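PDB 3I8B: xylulose kinase from Bifidobacterium adolescentis ATCC 15703, which probably transfers a phosphate group from ATP to D-xylulose, giving D-xylulose 5-phosphate and ADP. Local coordinates for residues Y142-V147 against G201-D206; N210-D215 against V238-L243; L216-L221 against S232-I237. One frame throughout, in Å; residues are numbered along the deposited sequence.

Contact 1 (Y142-V147 against G201-D206)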
ATOM      1  N   TYR A 142      -8.042   5.131   4.724  1.00 11.87           N
ATOM      2  CA  TYR A 142      -8.483   5.623   3.429  1.00  8.12           C
ATOM      3  C   TYR A 142      -8.853   7.102   3.356  1.00  9.21           C
ATOM      4  O   TYR A 142      -9.399   7.679   4.297  1.00 12.41           O
ATOM      5  CB  TYR A 142      -9.606   4.748   2.876  1.00 10.05           C
ATOM      6  CG  TYR A 142      -9.234   3.288   2.787  1.00 14.10           C
ATOM      7  CD1 TYR A 142      -7.897   2.888   2.768  1.00 13.69           C
ATOM      8  CD2 TYR A 142     -10.214   2.305   2.707  1.00 11.58           C
ATOM      9  CE1 TYR A 142      -7.552   1.546   2.685  1.00 13.81           C
ATOM     10  CE2 TYR A 142      -9.884   0.975   2.616  1.00 13.01           C
ATOM     11  CZ  TYR A 142      -8.553   0.597   2.602  1.00 15.51           C
ATOM     12  OH  TYR A 142      -8.236  -0.742   2.509  1.00 16.24           O
ATOM     13  N   THR A 143      -8.526   7.705   2.209  1.00 11.86           N
ATOM     14  CA  THR A 143      -8.614   9.139   2.015  1.00  8.93           C
ATOM     15  C   THR A 143     -10.010   9.690   2.317  1.00  9.89           C
ATOM     16  O   THR A 143     -10.145  10.710   2.985  1.00  8.92           O
ATOM     17  CB  THR A 143      -8.222   9.537   0.561  1.00  8.67           C
ATOM     18  OG1 THR A 143      -7.086   8.766   0.137  1.00 10.92           O
ATOM     19  CG2 THR A 143      -7.899  11.031   0.482  1.00  6.84           C
ATOM     20  N   LEU A 144     -11.039   9.037   1.788  1.00  7.24           N
ATOM     21  CA  LEU A 144     -12.408   9.501   2.010  1.00 10.45           C
ATOM     22  C   LEU A 144     -12.706   9.660   3.503  1.00 10.60           C
ATOM     23  O   LEU A 144     -13.417  10.577   3.901  1.00 11.19           O
ATOM     24  CB  LEU A 144     -13.428   8.550   1.382  1.00  7.95           C
ATOM     25  CG  LEU A 144     -14.889   9.019   1.440  1.00 11.31           C
ATOM     26  CD1 LEU A 144     -15.068  10.356   0.699  1.00  9.69           C
ATOM     27  CD2 LEU A 144     -15.814   7.959   0.849  1.00 11.45           C
ATOM     28  N   THR A 145     -12.160   8.771   4.330  1.00 11.44           N
ATOM     29  CA  THR A 145     -12.450   8.832   5.768  1.00 12.40           C
ATOM     30  C   THR A 145     -11.844  10.086   6.387  1.00 14.47           C
ATOM     31  O   THR A 145     -12.425  10.668   7.303  1.00 11.48           O
ATOM     32  CB  THR A 145     -12.000   7.574   6.534  1.00 11.99           C
ATOM     33  OG1 THR A 145     -10.586   7.627   6.773  1.00 13.55           O
ATOM     34  CG2 THR A 145     -12.348   6.317   5.736  1.00 11.82           C
ATOM     35  N   LYS A 146     -10.699  10.516   5.852  1.00 11.63           N
ATOM     36  CA  LYS A 146     -10.033  11.732   6.320  1.00 13.33           C
ATOM     37  C   LYS A 146     -10.867  12.963   5.976  1.00 12.09           C
ATOM     38  O   LYS A 146     -11.048  13.866   6.806  1.00 11.90           O
ATOM     39  CB  LYS A 146      -8.643  11.881   5.687  1.00 11.51           C
ATOM     40  CG  LYS A 146      -7.729  10.673   5.821  1.00 13.29           C
ATOM     41  CD  LYS A 146      -7.630  10.174   7.275  1.00  9.85           C
ATOM     42  CE  LYS A 146      -6.453   9.210   7.411  1.00  8.83           C
ATOM     43  NZ  LYS A 146      -6.426   8.557   8.749  1.00 11.42           N
ATOM     44  N   VAL A 147     -11.373  12.989   4.749  1.00  9.35           N
ATOM     45  CA  VAL A 147     -12.206  14.094   4.299  1.00  9.93           C
ATOM     46  C   VAL A 147     -13.466  14.157   5.149  1.00  9.45           C
ATOM     47  O   VAL A 147     -13.864  15.225   5.586  1.00 10.83           O
ATOM     48  CB  VAL A 147     -12.582  13.970   2.815  1.00  9.85           C
ATOM     49  CG1 VAL A 147     -13.505  15.133   2.398  1.00  6.42           C
ATOM     50  CG2 VAL A 147     -11.312  13.924   1.950  1.00 10.28           C
ATOM     51  N   GLY A 201      -6.767   3.849  -3.776  1.00 11.99           N
ATOM     52  CA  GLY A 201      -6.676   3.857  -2.329  1.00 10.66           C
ATOM     53  C   GLY A 201      -7.474   4.957  -1.653  1.00 11.47           C
ATOM     54  O   GLY A 201      -7.369   5.120  -0.446  1.00  9.73           O
ATOM     55  N   THR A 202      -8.278   5.699  -2.420  1.00 10.93           N
ATOM     56  CA  THR A 202      -9.081   6.797  -1.871  1.00 10.35           C
ATOM     57  C   THR A 202     -10.455   6.359  -1.325  1.00 10.40           C
ATOM     58  O   THR A 202     -11.023   7.024  -0.450  1.00 10.32           O
ATOM     59  CB  THR A 202      -9.327   7.888  -2.933  1.00  9.38           C
ATOM     60  OG1 THR A 202     -10.043   7.327  -4.043  1.00  9.06           O
ATOM     61  CG2 THR A 202      -8.001   8.468  -3.423  1.00 12.02           C
ATOM     62  N   ILE A 203     -10.944   5.228  -1.838  1.00 10.93           N
ATOM     63  CA  ILE A 203     -12.358   4.799  -1.785  1.00  9.60           C
ATOM     64  C   ILE A 203     -13.395   5.828  -2.276  1.00 10.49           C
ATOM     65  O   ILE A 203     -14.567   5.795  -1.871  1.00 11.94           O
ATOM     66  CB  ILE A 203     -12.775   4.100  -0.447  1.00  9.57           C
ATOM     67  CG1 ILE A 203     -12.912   5.097   0.705  1.00 10.07           C
ATOM     68  CG2 ILE A 203     -11.826   2.953  -0.134  1.00  9.98           C
ATOM     69  CD1 ILE A 203     -13.628   4.503   1.938  1.00  8.94           C
ATOM     70  N   TYR A 204     -12.947   6.735  -3.151  1.00  9.60           N
ATOM     71  CA  TYR A 204     -13.844   7.509  -4.016  1.00  9.35           C
ATOM     72  C   TYR A 204     -13.449   7.400  -5.485  1.00  8.37           C
ATOM     73  O   TYR A 204     -13.800   8.254  -6.311  1.00  7.28           O
ATOM     74  CB  TYR A 204     -13.989   8.979  -3.598  1.00  7.59           C
ATOM     75  CG  TYR A 204     -12.716   9.748  -3.324  1.00 11.57           C
ATOM     76  CD1 TYR A 204     -11.892  10.160  -4.366  1.00 11.37           C
ATOM     77  CD2 TYR A 204     -12.371  10.123  -2.023  1.00  9.11           C
ATOM     78  CE1 TYR A 204     -10.736  10.889  -4.132  1.00  8.37           C
ATOM     79  CE2 TYR A 204     -11.210  10.866  -1.773  1.00 11.88           C
ATOM     80  CZ  TYR A 204     -10.397  11.244  -2.846  1.00 11.13           C
ATOM     81  OH  TYR A 204      -9.240  11.972  -2.630  1.00 10.30           O
ATOM     82  N   TYR A 205     -12.732   6.330  -5.802  1.00 10.18           N
ATOM     83  CA  TYR A 205     -12.370   6.031  -7.192  1.00 10.62           C
ATOM     84  C   TYR A 205     -12.569   4.553  -7.496  1.00 10.71           C
ATOM     85  O   TYR A 205     -12.219   3.690  -6.691  1.00 12.93           O
ATOM     86  CB  TYR A 205     -10.921   6.433  -7.471  1.00  8.50           C
ATOM     87  CG  TYR A 205     -10.407   6.018  -8.836  1.00 10.08           C
ATOM     88  CD1 TYR A 205     -10.720   6.752  -9.974  1.00 11.22           C
ATOM     89  CD2 TYR A 205      -9.617   4.886  -8.985  1.00 11.48           C
ATOM     90  CE1 TYR A 205     -10.248   6.363 -11.242  1.00 11.44           C
ATOM     91  CE2 TYR A 205      -9.143   4.494 -10.230  1.00 10.39           C
ATOM     92  CZ  TYR A 205      -9.456   5.230 -11.355  1.00 13.28           C
ATOM     93  OH  TYR A 205      -8.967   4.828 -12.594  1.00 12.35           O
ATOM     94  N   ASP A 206     -13.140   4.262  -8.654  1.00 12.19           N
ATOM     95  CA  ASP A 206     -13.303   2.876  -9.074  1.00 13.79           C
ATOM     96  C   ASP A 206     -12.457   2.541 -10.304  1.00 10.80           C
ATOM     97  O   ASP A 206     -12.757   2.984 -11.418  1.00 14.03           O
ATOM     98  CB  ASP A 206     -14.770   2.549  -9.345  1.00 11.77           C
ATOM     99  CG  ASP A 206     -14.970   1.091  -9.738  1.00 15.66           C
ATOM    100  OD1 ASP A 206     -14.624   0.194  -8.932  1.00 18.18           O
ATOM    101  OD2 ASP A 206     -15.455   0.844 -10.854  1.00 18.53           O
TER
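Leu144 of helix 143-153 packs against Ile203 and Tyr204 of the facing loop. Its CB meets Ile203 CG1 at 3.6 Å. CG stands anti to the backbone N (chi1 -174°) and bears two branches: Leu144 CD1 touches Tyr204 CD2 at the ring edge, 3.8 Å away, and Leu144 CD2 lies 3.7 Å from Ile203 O. The same residue makes the one hydrogen bond between the segments, Leu144 N to Thr202 O at 3.0 Å (N-H...O 156°). Ile203 CG2 presses to 3.3 Å from Tyr142 CD2, the side chains crossing at about a right angle. Thr202 CB sits over the centre of the Tyr204 ring, and Thr143 CG2 is 3.5 Å from Tyr204 OH. Thr202 OG1 accepts from Tyr204 N, an ST turn that shapes the loop, and also bonds Ala199 O. An alanine for Tyr204 would probably open a gap beside Leu144 CD1 and Thr143 CG2 and uncover Thr202 CB. Tyr142 OH bonds Ser315 OG, and Thr143 OG1 bonds the O of His75, predicted to bind substrate. One backbone bond joins the segments and apolar packing does the rest, probably at some cost: buried Thr143 N, Gly201 O and Ile203 O have no polar partner.

Contact 2 (N210-D215 against V238-L243). With MG (magnesium ion), chain B.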
ATOM      1  N   ASN A 210     -12.729   3.185 -14.170  1.00 14.95           N
ATOM      2  CA  ASN A 210     -12.019   4.463 -14.245  1.00 13.75           C
ATOM      3  C   ASN A 210     -12.929   5.659 -13.936  1.00 17.67           C
ATOM      4  O   ASN A 210     -12.954   6.645 -14.673  1.00 16.65           O
ATOM      5  CB  ASN A 210     -11.328   4.638 -15.604  1.00 17.09           C
ATOM      6  CG  ASN A 210     -10.349   5.798 -15.614  1.00 18.20           C
ATOM      7  OD1 ASN A 210      -9.686   6.075 -14.614  1.00 17.63           O
ATOM      8  ND2 ASN A 210     -10.254   6.486 -16.747  1.00 25.30           N
ATOM      9  N   GLU A 211     -13.672   5.559 -12.837  1.00 14.02           N
ATOM     10  CA  GLU A 211     -14.584   6.621 -12.431  1.00 16.21           C
ATOM     11  C   GLU A 211     -14.342   7.069 -11.005  1.00 14.94           C
ATOM     12  O   GLU A 211     -14.327   6.246 -10.069  1.00 12.38           O
ATOM     13  CB  GLU A 211     -16.043   6.144 -12.518  1.00 18.30           C
ATOM     14  CG  GLU A 211     -16.434   5.479 -13.825  1.00 22.26           C
ATOM     15  CD  GLU A 211     -16.861   6.477 -14.886  1.00 33.85           C
ATOM     16  OE1 GLU A 211     -17.793   6.156 -15.659  1.00 43.97           O
ATOM     17  OE2 GLU A 211     -16.271   7.580 -14.943  1.00 32.13           O
ATOM     18  N   TYR A 212     -14.206   8.378 -10.831  1.00  9.76           N
ATOM     19  CA  TYR A 212     -14.363   8.963  -9.500  1.00  9.83           C
ATOM     20  C   TYR A 212     -15.834   8.942  -9.098  1.00 10.66           C
ATOM     21  O   TYR A 212     -16.713   9.250  -9.911  1.00 12.43           O
ATOM     22  CB  TYR A 212     -13.863  10.405  -9.479  1.00  9.48           C
ATOM     23  CG  TYR A 212     -12.356  10.539  -9.409  1.00  9.58           C
ATOM     24  CD1 TYR A 212     -11.643   9.991  -8.361  1.00  9.17           C
ATOM     25  CD2 TYR A 212     -11.657  11.242 -10.380  1.00 14.37           C
ATOM     26  CE1 TYR A 212     -10.260  10.120  -8.291  1.00 11.69           C
ATOM     27  CE2 TYR A 212     -10.275  11.378 -10.314  1.00 12.86           C
ATOM     28  CZ  TYR A 212      -9.588  10.816  -9.270  1.00  9.54           C
ATOM     29  OH  TYR A 212      -8.210  10.965  -9.200  1.00 10.90           O
ATOM     30  N   ARG A 213     -16.088   8.563  -7.848  1.00 11.34           N
ATOM     31  CA  ARG A 213     -17.429   8.523  -7.283  1.00 13.46           C
ATOM     32  C   ARG A 213     -17.644   9.792  -6.454  1.00 11.05           C
ATOM     33  O   ARG A 213     -17.480   9.796  -5.235  1.00 11.91           O
ATOM     34  CB  ARG A 213     -17.584   7.270  -6.418  1.00 10.40           C
ATOM     35  CG  ARG A 213     -17.639   5.982  -7.223  1.00 13.36           C
ATOM     36  CD  ARG A 213     -18.975   5.864  -7.977  1.00 14.02           C
ATOM     37  NE  ARG A 213     -20.120   5.961  -7.062  1.00 15.05           N
ATOM     38  CZ  ARG A 213     -20.725   4.919  -6.494  1.00 16.14           C
ATOM     39  NH1 ARG A 213     -20.329   3.678  -6.756  1.00 15.80           N
ATOM     40  NH2 ARG A 213     -21.745   5.114  -5.680  1.00 16.16           N
ATOM     41  N   ARG A 214     -17.996  10.874  -7.134  1.00 12.17           N
ATOM     42  CA  ARG A 214     -18.161  12.160  -6.481  1.00 13.52           C
ATOM     43  C   ARG A 214     -19.351  12.165  -5.529  1.00 13.27           C
ATOM     44  O   ARG A 214     -19.424  12.997  -4.635  1.00  9.96           O
ATOM     45  CB  ARG A 214     -18.265  13.278  -7.524  1.00 13.65           C
ATOM     46  CG  ARG A 214     -16.928  13.567  -8.223  1.00 11.58           C
ATOM     47  CD  ARG A 214     -17.095  14.492  -9.430  1.00 17.58           C
ATOM     48  NE  ARG A 214     -15.820  14.685 -10.125  1.00 10.76           N
ATOM     49  CZ  ARG A 214     -14.926  15.615  -9.795  1.00 14.32           C
ATOM     50  NH1 ARG A 214     -15.157  16.448  -8.777  1.00  9.54           N
ATOM     51  NH2 ARG A 214     -13.786  15.699 -10.465  1.00 12.85           N
ATOM     52  N   ASP A 215     -20.278  11.230  -5.728  1.00 13.25           N
ATOM     53  CA  ASP A 215     -21.401  11.061  -4.803  1.00 13.60           C
ATOM     54  C   ASP A 215     -20.960  10.574  -3.414  1.00 11.93           C
ATOM     55  O   ASP A 215     -21.593  10.893  -2.405  1.00 10.48           O
ATOM     56  CB  ASP A 215     -22.458  10.104  -5.385  1.00 14.38           C
ATOM     57  CG  ASP A 215     -21.887   8.733  -5.732  1.00 17.53           C
ATOM     58  OD1 ASP A 215     -20.821   8.661  -6.388  1.00 13.44           O
ATOM     59  OD2 ASP A 215     -22.519   7.719  -5.365  1.00 15.52           O
ATOM     60  N   VAL A 238     -11.559  19.754  -7.706  1.00  9.61           N
ATOM     61  CA  VAL A 238     -10.630  19.231  -8.702  1.00 10.83           C
ATOM     62  C   VAL A 238      -9.994  17.972  -8.118  1.00 10.31           C
ATOM     63  O   VAL A 238      -9.519  18.000  -6.993  1.00  9.32           O
ATOM     64  CB  VAL A 238      -9.525  20.255  -9.081  1.00 11.32           C
ATOM     65  CG1 VAL A 238      -8.483  19.598  -9.990  1.00  9.42           C
ATOM     66  CG2 VAL A 238     -10.132  21.479  -9.762  1.00  8.84           C
ATOM     67  N   LEU A 239     -10.044  16.873  -8.870  1.00  6.65           N
ATOM     68  CA  LEU A 239      -9.449  15.596  -8.492  1.00 10.85           C
ATOM     69  C   LEU A 239      -8.372  15.294  -9.534  1.00 10.34           C
ATOM     70  O   LEU A 239      -8.516  15.683 -10.684  1.00 10.61           O
ATOM     71  CB  LEU A 239     -10.506  14.476  -8.478  1.00 11.65           C
ATOM     72  CG  LEU A 239     -11.713  14.661  -7.538  1.00 10.91           C
ATOM     73  CD1 LEU A 239     -12.728  13.502  -7.664  1.00  8.27           C
ATOM     74  CD2 LEU A 239     -11.271  14.852  -6.098  1.00  9.52           C
ATOM     75  N   PRO A 240      -7.274  14.634  -9.137  1.00  8.83           N
ATOM     76  CA  PRO A 240      -6.236  14.434 -10.164  1.00  9.96           C
ATOM     77  C   PRO A 240      -6.673  13.533 -11.328  1.00  9.43           C
ATOM     78  O   PRO A 240      -7.341  12.519 -11.116  1.00  8.64           O
ATOM     79  CB  PRO A 240      -5.068  13.805  -9.383  1.00  9.72           C
ATOM     80  CG  PRO A 240      -5.329  14.192  -7.930  1.00  9.96           C
ATOM     81  CD  PRO A 240      -6.825  14.238  -7.790  1.00  8.85           C
ATOM     82  N   THR A 241      -6.288  13.925 -12.543  1.00  8.29           N
ATOM     83  CA  THR A 241      -6.490  13.118 -13.738  1.00 10.85           C
ATOM     84  C   THR A 241      -5.753  11.815 -13.580  1.00  9.44           C
ATOM     85  O   THR A 241      -4.539  11.803 -13.361  1.00  9.44           O
ATOM     86  CB  THR A 241      -5.899  13.800 -14.987  1.00 10.72           C
ATOM     87  OG1 THR A 241      -6.435  15.114 -15.098  1.00 15.77           O
ATOM     88  CG2 THR A 241      -6.258  13.020 -16.236  1.00 12.61           C
ATOM     89  N   VAL A 242      -6.481  10.722 -13.729  1.00 10.01           N
ATOM     90  CA  VAL A 242      -5.908   9.403 -13.551  1.00 12.25           C
ATOM     91  C   VAL A 242      -5.225   8.963 -14.849  1.00 10.67           C
ATOM     92  O   VAL A 242      -5.876   8.745 -15.871  1.00  9.60           O
ATOM     93  CB  VAL A 242      -6.976   8.394 -13.097  1.00 11.27           C
ATOM     94  CG1 VAL A 242      -6.350   6.998 -12.918  1.00 13.38           C
ATOM     95  CG2 VAL A 242      -7.607   8.872 -11.791  1.00 11.50           C
ATOM     96  N   LEU A 243      -3.902   8.861 -14.813  1.00  9.25           N
ATOM     97  CA  LEU A 243      -3.164   8.516 -16.030  1.00 10.29           C
ATOM     98  C   LEU A 243      -3.045   7.013 -16.185  1.00  8.88           C
ATOM     99  O   LEU A 243      -3.058   6.276 -15.202  1.00 10.89           O
ATOM    100  CB  LEU A 243      -1.763   9.140 -16.021  1.00  8.51           C
ATOM    101  CG  LEU A 243      -1.696  10.660 -15.925  1.00 10.30           C
ATOM    102  CD1 LEU A 243      -0.233  11.106 -15.887  1.00  8.59           C
ATOM    103  CD2 LEU A 243      -2.439  11.307 -17.087  1.00 11.75           C
TER
HETATM  104 MG    MG B 515      -5.576  17.261 -14.162  1.00 27.74          MG
HETATM  105  O   HOH W   1      -8.323   8.890 -16.674  1.00 13.34           O
HETATM  106  O   HOH W   2     -11.456  17.068 -11.485  1.00 12.27           O
HETATM  107  O   HOH W   3      -7.018  17.432 -12.358  1.00 14.45           O
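Tyr212 and Leu239 lead a partly buried, mixed apolar and polar contact in the N-terminal FGGY domain, where strand 211-212 and the start of helix 214-225 run nearly antiparallel (172°) to the chain entering strand 241-243. Leu239 CD1 lies over one face of the Tyr212 ring, offset toward the rim, in a CH-pi contact 3.7 Å from the centroid. The same methyl lies over the centre of one face of the Arg214 guanidinium, 3.7 Å from Arg214 NH2. Arg214 reaches it with an extended chain, meeting Leu239 tip to tip, and its NH1 bonds Ala234 O and Ile237 O. At the far end of the ring, Tyr212 OH donates to Pro240 O at 2.6 Å, in the carbonyl plane and on a lone pair. Val242 CG2 comes within 3.4 Å of Tyr212 OH as well. Asn210 OD1 is hydrogen-bonded to Tyr205 OH, while a water accepts from Asn210 ND2 and donates to Val242 O at 2.6 Å. Another water donates to Leu239 O and binds the magnesium ion, whose ligands also include Thr241 OG1 at 2.5 Å and the carbonyl oxygens of Glu190 and Leu192. Strands 205-206 and 211-212 pair antiparallel, with Asn210 and Glu211 opposite Asp206 in a G1 beta bulge, and the facing chain contributes to a magnesium site of two carbonyl oxygens, one threonine hydroxyl and a water.

Contact 3 (L216-L221 against S232-I237)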
ATOM      1  N   LEU A 216     -19.894   9.783  -3.363  1.00 10.98           N
ATOM      2  CA  LEU A 216     -19.390   9.289  -2.089  1.00 11.09           C
ATOM      3  C   LEU A 216     -18.665  10.419  -1.361  1.00 11.30           C
ATOM      4  O   LEU A 216     -18.614  10.444  -0.129  1.00 11.05           O
ATOM      5  CB  LEU A 216     -18.485   8.065  -2.281  1.00  9.97           C
ATOM      6  CG  LEU A 216     -19.211   6.905  -2.967  1.00 12.44           C
ATOM      7  CD1 LEU A 216     -18.250   5.765  -3.300  1.00 10.91           C
ATOM      8  CD2 LEU A 216     -20.350   6.407  -2.097  1.00 11.74           C
ATOM      9  N   ILE A 217     -18.116  11.359  -2.121  1.00  8.85           N
ATOM     10  CA  ILE A 217     -17.527  12.556  -1.520  1.00 10.75           C
ATOM     11  C   ILE A 217     -18.639  13.465  -0.962  1.00  9.77           C
ATOM     12  O   ILE A 217     -18.597  13.847   0.201  1.00 10.64           O
ATOM     13  CB  ILE A 217     -16.632  13.335  -2.515  1.00 11.50           C
ATOM     14  CG1 ILE A 217     -15.418  12.479  -2.920  1.00 11.33           C
ATOM     15  CG2 ILE A 217     -16.190  14.649  -1.896  1.00  9.82           C
ATOM     16  CD1 ILE A 217     -14.567  13.075  -4.058  1.00  8.52           C
ATOM     17  N   ALA A 218     -19.636  13.780  -1.786  1.00 10.34           N
ATOM     18  CA  ALA A 218     -20.804  14.527  -1.317  1.00 11.65           C
ATOM     19  C   ALA A 218     -21.342  13.911  -0.032  1.00 10.27           C
ATOM     20  O   ALA A 218     -21.756  14.613   0.890  1.00 12.29           O
ATOM     21  CB  ALA A 218     -21.912  14.552  -2.395  1.00 11.23           C
HETATM   22  N   MSE A 219     -21.336  12.587   0.021  1.00 10.36           N
HETATM   23  CA  MSE A 219     -21.913  11.874   1.155  1.00 12.46           C
HETATM   24  C   MSE A 219     -21.275  12.300   2.469  1.00 12.56           C
HETATM   25  O   MSE A 219     -21.958  12.400   3.493  1.00 11.44           O
HETATM   26  CB  MSE A 219     -21.784  10.366   0.955  1.00 14.09           C
HETATM   27  CG  MSE A 219     -21.917   9.540   2.224  1.00 19.24           C
HETATM   28 SE   MSE A 219     -21.698   7.619   1.830  1.00 28.74          SE
HETATM   29  CE  MSE A 219     -23.229   7.346   0.635  1.00 20.45           C
ATOM     30  N   VAL A 220     -19.965  12.552   2.449  1.00 11.56           N
ATOM     31  CA  VAL A 220     -19.272  12.953   3.679  1.00 10.40           C
ATOM     32  C   VAL A 220     -19.260  14.463   3.916  1.00 10.91           C
ATOM     33  O   VAL A 220     -19.078  14.910   5.048  1.00 10.05           O
ATOM     34  CB  VAL A 220     -17.836  12.371   3.769  1.00 10.90           C
ATOM     35  CG1 VAL A 220     -17.862  10.877   3.463  1.00 12.29           C
ATOM     36  CG2 VAL A 220     -16.871  13.114   2.826  1.00  9.49           C
ATOM     37  N   LEU A 221     -19.450  15.241   2.850  1.00 11.26           N
ATOM     38  CA  LEU A 221     -19.520  16.699   2.952  1.00 12.13           C
ATOM     39  C   LEU A 221     -20.865  17.162   3.524  1.00 14.09           C
ATOM     40  O   LEU A 221     -20.992  18.280   4.031  1.00 12.57           O
ATOM     41  CB  LEU A 221     -19.306  17.347   1.580  1.00  9.90           C
ATOM     42  CG  LEU A 221     -17.895  17.212   0.992  1.00 10.60           C
ATOM     43  CD1 LEU A 221     -17.777  17.867  -0.386  1.00 10.71           C
ATOM     44  CD2 LEU A 221     -16.819  17.761   1.961  1.00  8.92           C
ATOM     45  N   SER A 232     -23.018  20.068  -4.844  1.00 10.73           N
ATOM     46  CA  SER A 232     -22.389  21.094  -5.658  1.00 10.97           C
ATOM     47  C   SER A 232     -20.874  21.130  -5.422  1.00 11.52           C
ATOM     48  O   SER A 232     -20.086  21.219  -6.363  1.00 11.21           O
ATOM     49  CB  SER A 232     -22.997  22.462  -5.353  1.00 14.25           C
ATOM     50  OG  SER A 232     -24.402  22.456  -5.523  1.00 14.93           O
ATOM     51  N   HIS A 233     -20.483  21.083  -4.158  1.00 10.84           N
ATOM     52  CA  HIS A 233     -19.074  21.105  -3.778  1.00 10.07           C
ATOM     53  C   HIS A 233     -18.346  19.920  -4.420  1.00  9.91           C
ATOM     54  O   HIS A 233     -17.316  20.089  -5.061  1.00 11.78           O
ATOM     55  CB  HIS A 233     -18.957  21.032  -2.252  1.00 10.51           C
ATOM     56  CG  HIS A 233     -17.641  21.500  -1.707  1.00  9.99           C
ATOM     57  ND1 HIS A 233     -16.545  21.773  -2.506  1.00 13.33           N
ATOM     58  CD2 HIS A 233     -17.235  21.719  -0.436  1.00 11.52           C
ATOM     59  CE1 HIS A 233     -15.531  22.147  -1.752  1.00 11.35           C
ATOM     60  NE2 HIS A 233     -15.924  22.128  -0.486  1.00 17.25           N
ATOM     61  N   ALA A 234     -18.887  18.717  -4.256  1.00 10.50           N
ATOM     62  CA  ALA A 234     -18.214  17.512  -4.731  1.00 10.03           C
ATOM     63  C   ALA A 234     -18.043  17.510  -6.249  1.00 12.42           C
ATOM     64  O   ALA A 234     -17.075  16.952  -6.766  1.00  9.13           O
ATOM     65  CB  ALA A 234     -18.947  16.244  -4.251  1.00  9.23           C
ATOM     66  N   GLU A 235     -18.971  18.152  -6.955  1.00 11.94           N
ATOM     67  CA  GLU A 235     -18.838  18.357  -8.392  1.00 12.00           C
ATOM     68  C   GLU A 235     -17.761  19.369  -8.713  1.00 11.38           C
ATOM     69  O   GLU A 235     -17.044  19.217  -9.694  1.00 14.81           O
ATOM     70  CB  GLU A 235     -20.157  18.832  -9.023  1.00 10.74           C
ATOM     71  CG  GLU A 235     -21.198  17.727  -9.148  1.00 21.16           C
ATOM     72  CD  GLU A 235     -20.637  16.470  -9.809  1.00 25.00           C
ATOM     73  OE1 GLU A 235     -20.115  16.561 -10.942  1.00 27.28           O
ATOM     74  OE2 GLU A 235     -20.719  15.385  -9.193  1.00 26.71           O
ATOM     75  N   ALA A 236     -17.658  20.415  -7.905  1.00 12.90           N
ATOM     76  CA  ALA A 236     -16.729  21.501  -8.210  1.00 12.77           C
ATOM     77  C   ALA A 236     -15.260  21.150  -7.886  1.00 11.34           C
ATOM     78  O   ALA A 236     -14.351  21.744  -8.435  1.00  8.27           O
ATOM     79  CB  ALA A 236     -17.145  22.769  -7.474  1.00 14.10           C
ATOM     80  N   ILE A 237     -15.045  20.186  -7.000  1.00  9.09           N
ATOM     81  CA  ILE A 237     -13.695  19.849  -6.519  1.00  9.45           C
ATOM     82  C   ILE A 237     -12.801  19.276  -7.624  1.00 11.89           C
ATOM     83  O   ILE A 237     -13.241  18.429  -8.406  1.00 11.37           O
ATOM     84  CB  ILE A 237     -13.769  18.866  -5.317  1.00 10.33           C
ATOM     85  CG1 ILE A 237     -14.187  19.623  -4.052  1.00  9.78           C
ATOM     86  CG2 ILE A 237     -12.421  18.149  -5.093  1.00  8.19           C
ATOM     87  CD1 ILE A 237     -14.690  18.706  -2.931  1.00  9.56           C
TER
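The imidazole of His233, the flat side chain that takes part here, is met obliquely by Leu221 CD1, which lies 3.9 Å from His233 CB and about as far from CG and CD2 of the ring. Leu221 and His233 cross at about a right angle. On His233, CG stands anti to the backbone N (chi1 -160°), which sets it near Leu221 CD1. At the rim of the ring NE2 is hydrogen-bonded to Val158 O, and the side chain also touches Ile161 and Glu225.

Further along the interface the packing closes up around two alanines. Ala218 and Ala234 form the closest CA pair, at 5.2 Å, and the short segments of helix 214-225 and helix 227-236 pass at 8.5 Å between axes with an angle of 134° between their directions. Ala234 CB points at the other helix and rests on its backbone, 3.6 Å from Ala218 N, with Ala218 CB at 3.9 Å. Ile217 CG2 approaches the same methyl to 4.0 Å. Just past the end of the second helix, Ile237 turns its CD1 inward to 4.1 Å from Leu221 CD1 and 4.4 Å from Ile217 CG2. Leu221 therefore touches His233, Ala234 and Ile237.

The two helices follow each other directly in the chain as a pair of consecutive, crossing helices. The other side of the first helix packs on helices 143-153 and 99-110 through Leu216, Met219 (selenomethionine) and Val220. The interface is made mainly of apolar carbons, without a hydrogen bond or salt bridge between the segments, so its closeness probably depends on the small size of the alanines and on the fit of the branched side chains around them.

All three contacts lie in the N-terminal FGGY domain, on the same side of the chain's centre, with centres 11 to 12 Å apart. Contact 1 closes before contacts 2 and 3 open, and contact 3 falls within the chain spanned by contact 2. Contacts 1 and 2 share the two-stranded hairpin 205-206/211-212, tied by the probable hydrogen bond between Tyr205 OH and Asn210 OD1. Contacts 2 and 3 share helix 214-225, which also packs against contact 1 where Leu144 meets Val220 and Tyr204 meets Ile217. The hairpin and this helix thus link the three contacts, with the magnesium ion bound at contact 2 and His75, predicted to bind substrate, beside contact 1.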